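RickCE (Rickettsia bellii, PDB 5HAM) acts as a CE-clan effector protease with deubiquitinase activity, probably cleaving ubiquitin from proteins of the host cell. Local coordinates at residues N12-L17 / V213-N218; A135-I140 / K221-Q226; G219-I222 / I228-T231. All blocks are in the same frame, centred on the assembly; numbering follows the deposited sequence.

Contact 1: N12-L17 / V213-N218; sequences NEITHL and VFTVDN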
loop_
_atom_site.group_PDB
_atom_site.type_symbol
_atom_site.label_atom_id
_atom_site.label_comp_id
_atom_site.label_asym_id
_atom_site.label_seq_id
_atom_site.Cartn_x
_atom_site.Cartn_y
_atom_site.Cartn_z
ATOM N N ASN A 12 8.151 -1.429 -7.865
ATOM C CA ASN A 12 9.366 -1.322 -8.628
ATOM C C ASN A 12 9.303 -0.157 -9.606
ATOM O O ASN A 12 10.226 0.645 -9.678
ATOM C CB ASN A 12 9.636 -2.636 -9.356
ATOM C CG ASN A 12 11.021 -2.703 -9.911
ATOM O OD1 ASN A 12 11.215 -2.959 -11.099
ATOM N ND2 ASN A 12 12.008 -2.448 -9.058
ATOM N N GLU A 13 8.197 -0.051 -10.333
ATOM C CA GLU A 13 8.014 1.050 -11.268
ATOM C C GLU A 13 7.856 2.365 -10.547
ATOM O O GLU A 13 8.426 3.374 -10.952
ATOM C CB GLU A 13 6.783 0.837 -12.137
ATOM C CG GLU A 13 6.992 -0.134 -13.257
ATOM C CD GLU A 13 6.598 -1.537 -12.886
ATOM O OE1 GLU A 13 6.129 -1.757 -11.745
ATOM O OE2 GLU A 13 6.756 -2.419 -13.754
ATOM N N ILE A 14 7.048 2.358 -9.498
ATOM C CA ILE A 14 6.774 3.582 -8.765
ATOM C C ILE A 14 8.094 4.183 -8.269
ATOM O O ILE A 14 8.368 5.361 -8.467
ATOM C CB ILE A 14 5.798 3.306 -7.618
ATOM C CG1 ILE A 14 4.411 3.021 -8.196
ATOM C CG2 ILE A 14 5.733 4.477 -6.657
ATOM C CD1 ILE A 14 3.417 2.545 -7.169
ATOM N N THR A 15 8.922 3.331 -7.679
ATOM C CA THR A 15 10.230 3.713 -7.160
ATOM C C THR A 15 11.149 4.253 -8.256
ATOM O O THR A 15 11.775 5.286 -8.075
ATOM C CB THR A 15 10.873 2.517 -6.410
ATOM O OG1 THR A 15 10.133 2.287 -5.204
ATOM C CG2 THR A 15 12.279 2.807 -6.030
ATOM N N HIS A 16 11.206 3.573 -9.397
ATOM C CA HIS A 16 12.042 4.023 -10.519
ATOM C C HIS A 16 11.560 5.335 -11.121
ATOM O O HIS A 16 12.351 6.236 -11.401
ATOM C CB HIS A 16 12.075 2.977 -11.636
ATOM C CG HIS A 16 12.693 1.680 -11.233
ATOM N ND1 HIS A 16 12.577 0.528 -11.983
ATOM C CD2 HIS A 16 13.430 1.347 -10.144
ATOM C CE1 HIS A 16 13.215 -0.453 -11.378
ATOM N NE2 HIS A 16 13.736 0.011 -10.262
ATOM N N LEU A 17 10.257 5.413 -11.358
ATOM C CA LEU A 17 9.651 6.617 -11.885
ATOM C C LEU A 17 9.937 7.813 -10.979
ATOM O O LEU A 17 10.251 8.901 -11.467
ATOM C CB LEU A 17 8.151 6.406 -12.053
ATOM C CG LEU A 17 7.876 5.596 -13.311
ATOM C CD1 LEU A 17 6.460 5.030 -13.306
ATOM C CD2 LEU A 17 8.132 6.496 -14.511
ATOM N N VAL A 213 -0.114 5.298 -11.408
ATOM C CA VAL A 213 0.160 6.389 -12.332
ATOM C C VAL A 213 0.145 7.717 -11.576
ATOM O O VAL A 213 1.096 8.497 -11.658
ATOM C CB VAL A 213 -0.876 6.433 -13.490
ATOM C CG1 VAL A 213 -0.425 7.393 -14.567
ATOM C CG2 VAL A 213 -1.072 5.046 -14.087
ATOM N N PHE A 214 -0.927 7.949 -10.818
ATOM C CA PHE A 214 -1.099 9.195 -10.070
ATOM C C PHE A 214 -0.265 9.296 -8.793
ATOM O O PHE A 214 0.121 10.399 -8.383
ATOM C CB PHE A 214 -2.575 9.442 -9.768
ATOM C CG PHE A 214 -3.332 9.975 -10.936
ATOM C CD1 PHE A 214 -3.323 11.335 -11.216
ATOM C CD2 PHE A 214 -4.033 9.113 -11.775
ATOM C CE1 PHE A 214 -4.003 11.843 -12.295
ATOM C CE2 PHE A 214 -4.714 9.607 -12.868
ATOM C CZ PHE A 214 -4.699 10.984 -13.132
ATOM N N THR A 215 -0.013 8.160 -8.147
ATOM C CA THR A 215 0.913 8.122 -7.029
ATOM C C THR A 215 2.233 8.764 -7.441
ATOM O O THR A 215 2.794 9.580 -6.720
ATOM C CB THR A 215 1.170 6.674 -6.574
ATOM O OG1 THR A 215 0.031 6.199 -5.848
ATOM C CG2 THR A 215 2.405 6.595 -5.672
ATOM N N VAL A 216 2.710 8.408 -8.624
ATOM C CA VAL A 216 3.979 8.922 -9.089
ATOM C C VAL A 216 3.870 10.416 -9.354
ATOM O O VAL A 216 4.690 11.203 -8.885
ATOM C CB VAL A 216 4.445 8.191 -10.376
ATOM C CG1 VAL A 216 5.620 8.941 -11.051
ATOM C CG2 VAL A 216 4.789 6.712 -10.070
ATOM N N ASP A 217 2.852 10.805 -10.105
ATOM C CA ASP A 217 2.698 12.205 -10.459
ATOM C C ASP A 217 2.443 13.094 -9.234
ATOM O O ASP A 217 3.038 14.173 -9.112
ATOM C CB ASP A 217 1.595 12.375 -11.490
ATOM C CG ASP A 217 1.710 13.689 -12.244
ATOM O OD1 ASP A 217 2.541 13.768 -13.179
ATOM O OD2 ASP A 217 0.963 14.633 -11.904
ATOM N N ASN A 218 1.584 12.638 -8.327
ATOM C CA ASN A 218 1.303 13.394 -7.100
ATOM C C ASN A 218 2.551 13.542 -6.240
ATOM O O ASN A 218 2.865 14.641 -5.787
ATOM C CB ASN A 218 0.168 12.762 -6.278
ATOM C CG ASN A 218 -1.147 12.743 -7.030
ATOM O OD1 ASN A 218 -1.376 13.575 -7.907
ATOM N ND2 ASN A 218 -2.022 11.800 -6.691
#

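Contact 2: A135-I140 / K221-Q226; sequences AAVIPI and KIAKGQ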
loop_
_atom_site.group_PDB
_atom_site.type_symbol
_atom_site.label_atom_id
_atom_site.label_comp_id
_atom_site.label_asym_id
_atom_site.label_seq_id
_atom_site.Cartn_x
_atom_site.Cartn_y
_atom_site.Cartn_z
ATOM N N ALA A 135 12.373 17.150 0.840
ATOM C CA ALA A 135 11.192 16.289 0.862
ATOM C C ALA A 135 11.566 14.818 0.851
ATOM O O ALA A 135 12.565 14.411 0.262
ATOM C CB ALA A 135 10.236 16.602 -0.305
ATOM N N ALA A 136 10.751 14.028 1.528
ATOM C CA ALA A 136 10.861 12.580 1.490
ATOM C C ALA A 136 9.541 12.076 0.947
ATOM O O ALA A 136 8.471 12.448 1.437
ATOM C CB ALA A 136 11.119 12.022 2.865
ATOM N N VAL A 137 9.622 11.265 -0.097
ATOM C CA VAL A 137 8.433 10.750 -0.749
ATOM C C VAL A 137 8.260 9.276 -0.390
ATOM O O VAL A 137 9.164 8.464 -0.587
ATOM C CB VAL A 137 8.543 10.937 -2.278
ATOM C CG1 VAL A 137 7.299 10.399 -3.003
ATOM C CG2 VAL A 137 8.803 12.405 -2.609
ATOM N N ILE A 138 7.102 8.941 0.161
ATOM C CA ILE A 138 6.805 7.576 0.578
ATOM C C ILE A 138 5.571 7.032 -0.139
ATOM O O ILE A 138 4.452 7.493 0.098
ATOM C CB ILE A 138 6.532 7.493 2.096
ATOM C CG1 ILE A 138 7.585 8.293 2.885
ATOM C CG2 ILE A 138 6.459 6.031 2.538
ATOM C CD1 ILE A 138 7.297 8.371 4.397
ATOM N N PRO A 139 5.772 6.056 -1.031
ATOM C CA PRO A 139 4.641 5.375 -1.664
ATOM C C PRO A 139 3.941 4.569 -0.595
ATOM O O PRO A 139 4.624 3.926 0.181
ATOM C CB PRO A 139 5.308 4.433 -2.680
ATOM C CG PRO A 139 6.680 4.949 -2.863
ATOM C CD PRO A 139 7.067 5.601 -1.556
ATOM N N ILE A 140 2.617 4.628 -0.536
ATOM C CA ILE A 140 1.867 3.885 0.464
ATOM C C ILE A 140 0.828 2.981 -0.177
ATOM O O ILE A 140 -0.070 3.447 -0.885
ATOM C CB ILE A 140 1.192 4.824 1.494
ATOM C CG1 ILE A 140 2.272 5.639 2.219
ATOM C CG2 ILE A 140 0.376 4.007 2.484
ATOM C CD1 ILE A 140 1.787 6.354 3.418
ATOM N N LYS A 221 4.935 16.012 -7.739
ATOM C CA LYS A 221 4.423 17.373 -7.644
ATOM C C LYS A 221 4.421 17.919 -6.221
ATOM O O LYS A 221 4.900 19.022 -5.978
ATOM C CB LYS A 221 3.048 17.501 -8.304
ATOM C CG LYS A 221 3.186 17.929 -9.756
ATOM C CD LYS A 221 2.128 17.331 -10.624
ATOM C CE LYS A 221 2.309 17.791 -12.054
ATOM N NZ LYS A 221 1.188 17.294 -12.880
ATOM N N ILE A 222 3.905 17.131 -5.286
ATOM C CA ILE A 222 3.895 17.509 -3.893
ATOM C C ILE A 222 5.312 17.725 -3.382
ATOM O O ILE A 222 5.579 18.709 -2.699
ATOM C CB ILE A 222 3.211 16.444 -3.044
ATOM C CG1 ILE A 222 1.747 16.300 -3.463
ATOM C CG2 ILE A 222 3.301 16.811 -1.579
ATOM C CD1 ILE A 222 1.044 15.087 -2.830
ATOM N N ALA A 223 6.229 16.822 -3.728
ATOM C CA ALA A 223 7.635 16.991 -3.338
ATOM C C ALA A 223 8.168 18.373 -3.755
ATOM O O ALA A 223 8.868 19.034 -2.989
ATOM C CB ALA A 223 8.491 15.893 -3.945
ATOM N N LYS A 224 7.796 18.811 -4.960
ATOM C CA LYS A 224 8.281 20.073 -5.518
ATOM C C LYS A 224 7.420 21.290 -5.125
ATOM O O LYS A 224 7.656 22.405 -5.592
ATOM C CB LYS A 224 8.431 19.959 -7.048
ATOM C CG LYS A 224 9.369 18.820 -7.464
ATOM C CD LYS A 224 9.526 18.667 -8.959
ATOM C CE LYS A 224 10.480 17.515 -9.254
ATOM N NZ LYS A 224 10.694 17.224 -10.709
ATOM N N GLY A 225 6.429 21.082 -4.263
ATOM C CA GLY A 225 5.596 22.180 -3.802
ATOM C C GLY A 225 4.599 22.670 -4.835
ATOM O O GLY A 225 4.113 23.794 -4.733
ATOM N N GLN A 226 4.308 21.837 -5.838
ATOM C CA GLN A 226 3.397 22.201 -6.932
ATOM C C GLN A 226 2.039 21.559 -6.735
ATOM O O GLN A 226 1.941 20.454 -6.187
ATOM C CB GLN A 226 3.939 21.731 -8.284
ATOM C CG GLN A 226 5.348 22.178 -8.611
ATOM C CD GLN A 226 5.519 23.677 -8.536
ATOM O OE1 GLN A 226 4.967 24.428 -9.355
ATOM N NE2 GLN A 226 6.285 24.129 -7.545
#

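Contact 3: G219-I222 / I228-T231; sequences GIKI and ILST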
loop_
_atom_site.group_PDB
_atom_site.type_symbol
_atom_site.label_atom_id
_atom_site.label_comp_id
_atom_site.label_asym_id
_atom_site.label_seq_id
_atom_site.Cartn_x
_atom_site.Cartn_y
_atom_site.Cartn_z
ATOM N N GLY A 219 3.270 12.441 -6.032
ATOM C CA GLY A 219 4.463 12.457 -5.198
ATOM C C GLY A 219 5.489 13.447 -5.705
ATOM O O GLY A 219 5.989 14.283 -4.958
ATOM N N ILE A 220 5.781 13.366 -6.993
ATOM C CA ILE A 220 6.670 14.316 -7.645
ATOM C C ILE A 220 6.214 15.764 -7.482
ATOM O O ILE A 220 7.001 16.642 -7.112
ATOM C CB ILE A 220 6.759 13.997 -9.129
ATOM C CG1 ILE A 220 7.452 12.654 -9.310
ATOM C CG2 ILE A 220 7.511 15.080 -9.862
ATOM C CD1 ILE A 220 7.432 12.178 -10.712
ATOM N N LYS A 221 4.935 16.012 -7.739
ATOM C CA LYS A 221 4.423 17.373 -7.644
ATOM C C LYS A 221 4.421 17.919 -6.221
ATOM O O LYS A 221 4.900 19.022 -5.978
ATOM C CB LYS A 221 3.048 17.501 -8.304
ATOM C CG LYS A 221 3.186 17.929 -9.756
ATOM C CD LYS A 221 2.128 17.331 -10.624
ATOM C CE LYS A 221 2.309 17.791 -12.054
ATOM N NZ LYS A 221 1.188 17.294 -12.880
ATOM N N ILE A 222 3.905 17.131 -5.286
ATOM C CA ILE A 222 3.895 17.509 -3.893
ATOM C C ILE A 222 5.312 17.725 -3.382
ATOM O O ILE A 222 5.579 18.709 -2.699
ATOM C CB ILE A 222 3.211 16.444 -3.044
ATOM C CG1 ILE A 222 1.747 16.300 -3.463
ATOM C CG2 ILE A 222 3.301 16.811 -1.579
ATOM C CD1 ILE A 222 1.044 15.087 -2.830
ATOM N N ILE A 228 -1.052 19.329 -7.311
ATOM C CA ILE A 228 -1.343 18.092 -8.025
ATOM C C ILE A 228 -2.459 18.310 -9.047
ATOM O O ILE A 228 -3.098 19.367 -9.056
ATOM C CB ILE A 228 -1.723 16.955 -7.054
ATOM C CG1 ILE A 228 -3.052 17.240 -6.362
ATOM C CG2 ILE A 228 -0.627 16.746 -6.014
ATOM C CD1 ILE A 228 -3.493 16.088 -5.467
ATOM N N LEU A 229 -2.676 17.325 -9.913
ATOM C CA LEU A 229 -3.713 17.422 -10.932
ATOM C C LEU A 229 -5.086 17.411 -10.281
ATOM O O LEU A 229 -5.410 16.490 -9.554
ATOM C CB LEU A 229 -3.603 16.258 -11.916
ATOM C CG LEU A 229 -2.372 16.230 -12.820
ATOM C CD1 LEU A 229 -2.138 14.821 -13.348
ATOM C CD2 LEU A 229 -2.588 17.208 -13.953
ATOM N N SER A 230 -5.890 18.431 -10.547
ATOM C CA SER A 230 -7.191 18.519 -9.908
ATOM C C SER A 230 -8.110 17.433 -10.432
ATOM O O SER A 230 -7.767 16.710 -11.382
ATOM C CB SER A 230 -7.823 19.871 -10.181
ATOM O OG SER A 230 -8.198 19.947 -11.534
ATOM N N THR A 231 -9.280 17.315 -9.805
ATOM C CA THR A 231 -10.282 16.366 -10.267
ATOM C C THR A 231 -10.612 16.681 -11.720
ATOM O O THR A 231 -10.663 15.791 -12.559
ATOM C CB THR A 231 -11.558 16.381 -9.397
ATOM O OG1 THR A 231 -11.232 15.998 -8.051
ATOM C CG2 THR A 231 -12.565 15.388 -9.943
#

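Contact 1: N12-L17 / V213-N218
Val-216 on helix 211-223 lies against Ile-14 and Leu-17, which sit one turn apart on helix 11-20. Its CB faces the N-terminal helix and splits into two methyls; both touch Leu-17, and CG2 also reaches Ile-14. CG1 lies anti to the backbone N (chi1 167°) and comes up to Leu-17 CB at 3.7 Å. CG2, turned to the side of the backbone N, sits at the notch between the two residues. Val-216 CG2 is 3.9 Å from Leu-17 CB. It is just as close, 3.9 Å, to Ile-14 CA, so it reaches the helix backbone itself. Val-216 CG2 also lies 4.2 Å from both Ile-14 CG1 and Ile-14 CG2. The tip of Leu-17 closes over the same methyl, with its CD1 4.0 Å from Val-216 CG2. The side chains of Leu-17 and Val-216 meet at about a right angle.

The two segments run nearly parallel, with an axis separation of 9.6 Å and an angle of 23°. No hydrogen bond crosses between them. Helix 211-223 packs on one face of the mixed sheet of this CE-clan protease domain, and helix 11-20 flanks it. Trp-147 of strand 147-155 touches both Ile-14 and Thr-215. Leu-17 also rests on His-246 of helix 238-251.

Thr-215 adds a second, smaller meeting. Its CG2 approaches Ile-14 CG2 at 4.1 Å, again with the side chains crossed at about a right angle. The hydroxyl turns back along its own helix, where OG1 hydrogen-bonds to Cys-211 O.

Contact 2: A135-I140 / K221-Q226
Ala-223 puts its CB against two residues of strand 135-141, Ala-135 and Val-137. Val-137 has CG1 anti to its backbone N (chi1 180°), and this turns CG2 to the helix. Val-137 CG2 meets Ala-223 CB at 3.7 Å. Ala-135 comes in with its single methyl, 4.1 Å from Ala-223 CB. The same methyl lies 3.9 Å from Ala-223 O, so it also touches the carbonyl of the last helical residue. Ala-135 CB is 4.0 Å from Ala-223 CA as well. The small side chains let the two backbones come close, with Ala-135 CA 5.5 Å from Ala-223 CA.

This is the C-terminal end of helix 211-223 lying on one face of the mixed sheet. Ala-136 and Ile-138 of the same strand face helix 96-130 instead, so the sheet is packed between helices. On the side of helix 211-223, Val-137 also touches Val-149, and Ala-135 touches Lys-153, both of strand 147-155. The helix ends in a Schellman motif at Gly-225, whose phi is positive. Beyond the glycine, Gln-226 curls back, and its NE2 donates to Lys-224 O at 2.9 Å, nearly straight at 173°.

Contact 3: G219-I222 / I228-T231
No flat side chain takes part where Lys-221 and Ile-222 meet Ile-228 and Leu-229; the surfaces are aliphatic branches and one ammonium group. In this CE-clan protease fold, the loop after helix 211-223 folds back along the helix's last turns. Residues 228-230 run beside those turns before helix 231-234 begins.

Ile-222 and Ile-228 lie side by side and point the same way. Ile-228 CG2 comes within 3.5 Å of Ile-222 CG1, a tight apolar pair. Ile-222 CD1 extends past it and stays 4.0 Å from Ile-228 CG2. In Ile-228 the CG1 branch stands between the backbone N and the carbonyl carbon (chi1 67°), and CG2 is thereby turned to the helix. Thr-164 and Asn-166 of strand 160-166 touch Ile-222 and Ile-228 respectively.

Lys-221 bends at chi2 (146°) and then runs straight to its end. Its charge is matched by Asp-217, one turn earlier, in a salt bridge. Leu-229 crosses the lysine chain at a slant and also packs on Leu-242 of helix 238-251.

Ser-230 is the N-cap of the next helix, with OG capping a backbone N in the first turn of that helix, just past Thr-231. Glu-233 OE1 accepts the Ser-230 backbone N-H. At the lysine tip, Lys-221 NZ sits 3.7 Å from Leu-229 CG and 3.9 Å from Leu-229 CD2.

All three contacts use helix 211-223. Contact 1 takes its first half, contact 3 the following turn, and contact 2 its C-terminal end. Contacts 2 and 3 share Lys-221 and Ile-222. The centres are close: about 11 Å between contacts 1 and 2, 12 Å between 1 and 3, and 9 Å between 2 and 3. Contacts 1 and 2 interlock along the chain, since their segments alternate, and Ile-14 CG2 touches Pro-139 CG at 3.9 Å. Contact 3 is local and follows contact 1; Phe-214 and Asp-217 both touch Leu-229. Helix 211-223, in the catalytic domain, is thus packed against helix 11-20, strand 135-141 and the loop that follows it.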